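Local coordinates for protein UDP-glucose:anthocyanidin 3-O-glucosyltransferase (PDB 4REL) that belongs to the plant glycosyltransferases of the GT-B fold, built from two domains around parallel beta sheets, at residues F340-G345 with V357-R362. Sequence-based numbering, arbitrary orientation.
Sequences FVTHCG and VPMICR
Strands 337-342 and 359-361 are parallel neighbours in the C-terminal Rossmann-like sheet of this GT-B fold, joined by helix 346-354 in a beta-alpha-beta crossover. Four backbone hydrogen bonds link the two strands and the residues flanking 359-361: F340 N to P358 O, I360 N to F340 O, T342 N to I360 O, and R362 N to T342 O. The last is nearly straight, 172° at the hydrogen. F340, T342, M359 and C361 face the same side of the sheet, where helices 346-354 and 368-378 pack. M359 CG lies 3.9 Å from F340 CB, and M359 SD sits 5.4 Å from the centroid of the F340 ring, an oblique Met-aromatic contact. V357 CG1 packs against the base of the F340 side chain, 3.8 Å from F340 CB. On the other side V341 CG2 meets I360 CD1 at 4.1 Å, covered by helix 392-403. At the end of the strand, T342 OG1, anti to its backbone N (chi1 177°), accepts from C344 N at 2.9 Å. This is an ST turn, and it lies just before G345, the N-cap of helix 346-354. The R362 side chain leads away to a salt bridge with E281. The two buried cysteines meet through sulfur, C344 SG lying 3.4 Å from C361 SG, too far for a disulfide.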
# COMPACT_ATOMS: atom_id res chain seq x y z
N PHE A 340 12.06 11.43 2.91
CA PHE A 340 11.88 10.04 2.53
C PHE A 340 11.83 10.02 1.00
O PHE A 340 10.96 10.63 0.38
CB PHE A 340 10.56 9.53 3.10
CG PHE A 340 10.23 8.10 2.75
CD1 PHE A 340 11.21 7.16 2.48
CD2 PHE A 340 8.90 7.70 2.70
CE1 PHE A 340 10.88 5.84 2.17
CE2 PHE A 340 8.56 6.39 2.38
CZ PHE A 340 9.55 5.46 2.12
N VAL A 341 12.80 9.34 0.39
CA VAL A 341 12.89 9.23 -1.06
C VAL A 341 12.28 7.88 -1.39
O VAL A 341 12.79 6.82 -0.97
CB VAL A 341 14.35 9.31 -1.50
CG1 VAL A 341 14.46 9.19 -3.02
CG2 VAL A 341 14.96 10.62 -0.99
N THR A 342 11.16 7.90 -2.11
CA THR A 342 10.27 6.74 -2.14
C THR A 342 9.64 6.50 -3.51
O THR A 342 9.47 7.43 -4.30
CB THR A 342 9.15 6.92 -1.10
OG1 THR A 342 8.24 5.81 -1.17
CG2 THR A 342 8.37 8.20 -1.34
N HIS A 343 9.28 5.25 -3.75
CA HIS A 343 8.53 4.87 -4.95
C HIS A 343 7.02 5.14 -4.77
O HIS A 343 6.25 4.98 -5.71
CB HIS A 343 8.74 3.39 -5.23
CG HIS A 343 8.20 2.50 -4.16
ND1 HIS A 343 8.63 2.56 -2.85
CD2 HIS A 343 7.24 1.54 -4.20
CE1 HIS A 343 7.96 1.67 -2.13
NE2 HIS A 343 7.11 1.04 -2.92
N CYS A 344 6.63 5.54 -3.56
CA CYS A 344 5.24 5.85 -3.22
C CYS A 344 4.31 4.64 -3.13
O CYS A 344 3.13 4.75 -3.49
CB CYS A 344 4.62 6.88 -4.16
SG CYS A 344 5.59 8.40 -4.30
N GLY A 345 4.82 3.52 -2.64
CA GLY A 345 3.96 2.41 -2.26
C GLY A 345 3.03 2.87 -1.14
O GLY A 345 3.40 3.72 -0.33
N VAL A 357 7.15 13.14 7.79
CA VAL A 357 8.34 13.16 6.95
C VAL A 357 7.96 13.50 5.51
O VAL A 357 7.17 12.79 4.89
CB VAL A 357 9.08 11.82 6.98
CG1 VAL A 357 10.30 11.87 6.04
CG2 VAL A 357 9.52 11.51 8.39
N PRO A 358 8.52 14.60 4.98
CA PRO A 358 8.22 15.02 3.61
C PRO A 358 8.88 14.07 2.61
O PRO A 358 9.82 13.36 2.98
CB PRO A 358 8.82 16.42 3.53
CG PRO A 358 9.92 16.42 4.54
CD PRO A 358 9.42 15.55 5.67
N MET A 359 8.40 14.04 1.37
CA MET A 359 8.86 13.02 0.43
C MET A 359 9.41 13.56 -0.88
O MET A 359 9.01 14.61 -1.34
CB MET A 359 7.72 12.04 0.14
CG MET A 359 7.45 11.07 1.28
SD MET A 359 5.87 10.22 1.14
CE MET A 359 4.75 11.49 1.72
N ILE A 360 10.35 12.81 -1.46
CA ILE A 360 10.76 12.99 -2.85
C ILE A 360 10.33 11.72 -3.55
O ILE A 360 10.70 10.62 -3.12
CB ILE A 360 12.28 13.14 -2.98
CG1 ILE A 360 12.75 14.43 -2.32
CG2 ILE A 360 12.71 13.12 -4.46
CD1 ILE A 360 14.26 14.50 -2.10
N CYS A 361 9.55 11.87 -4.62
CA CYS A 361 8.80 10.75 -5.18
C CYS A 361 9.29 10.38 -6.57
O CYS A 361 9.47 11.24 -7.42
CB CYS A 361 7.32 11.13 -5.31
SG CYS A 361 6.54 11.62 -3.75
N ARG A 362 9.49 9.09 -6.79
CA ARG A 362 9.72 8.57 -8.13
C ARG A 362 8.81 7.36 -8.30
O ARG A 362 9.23 6.23 -8.03
CB ARG A 362 11.19 8.18 -8.31
CG ARG A 362 11.69 8.13 -9.76
CD ARG A 362 10.91 7.12 -10.60
NE ARG A 362 11.61 6.63 -11.78
CZ ARG A 362 11.00 6.00 -12.78
NH1 ARG A 362 9.68 5.80 -12.74
NH2 ARG A 362 11.70 5.56 -13.82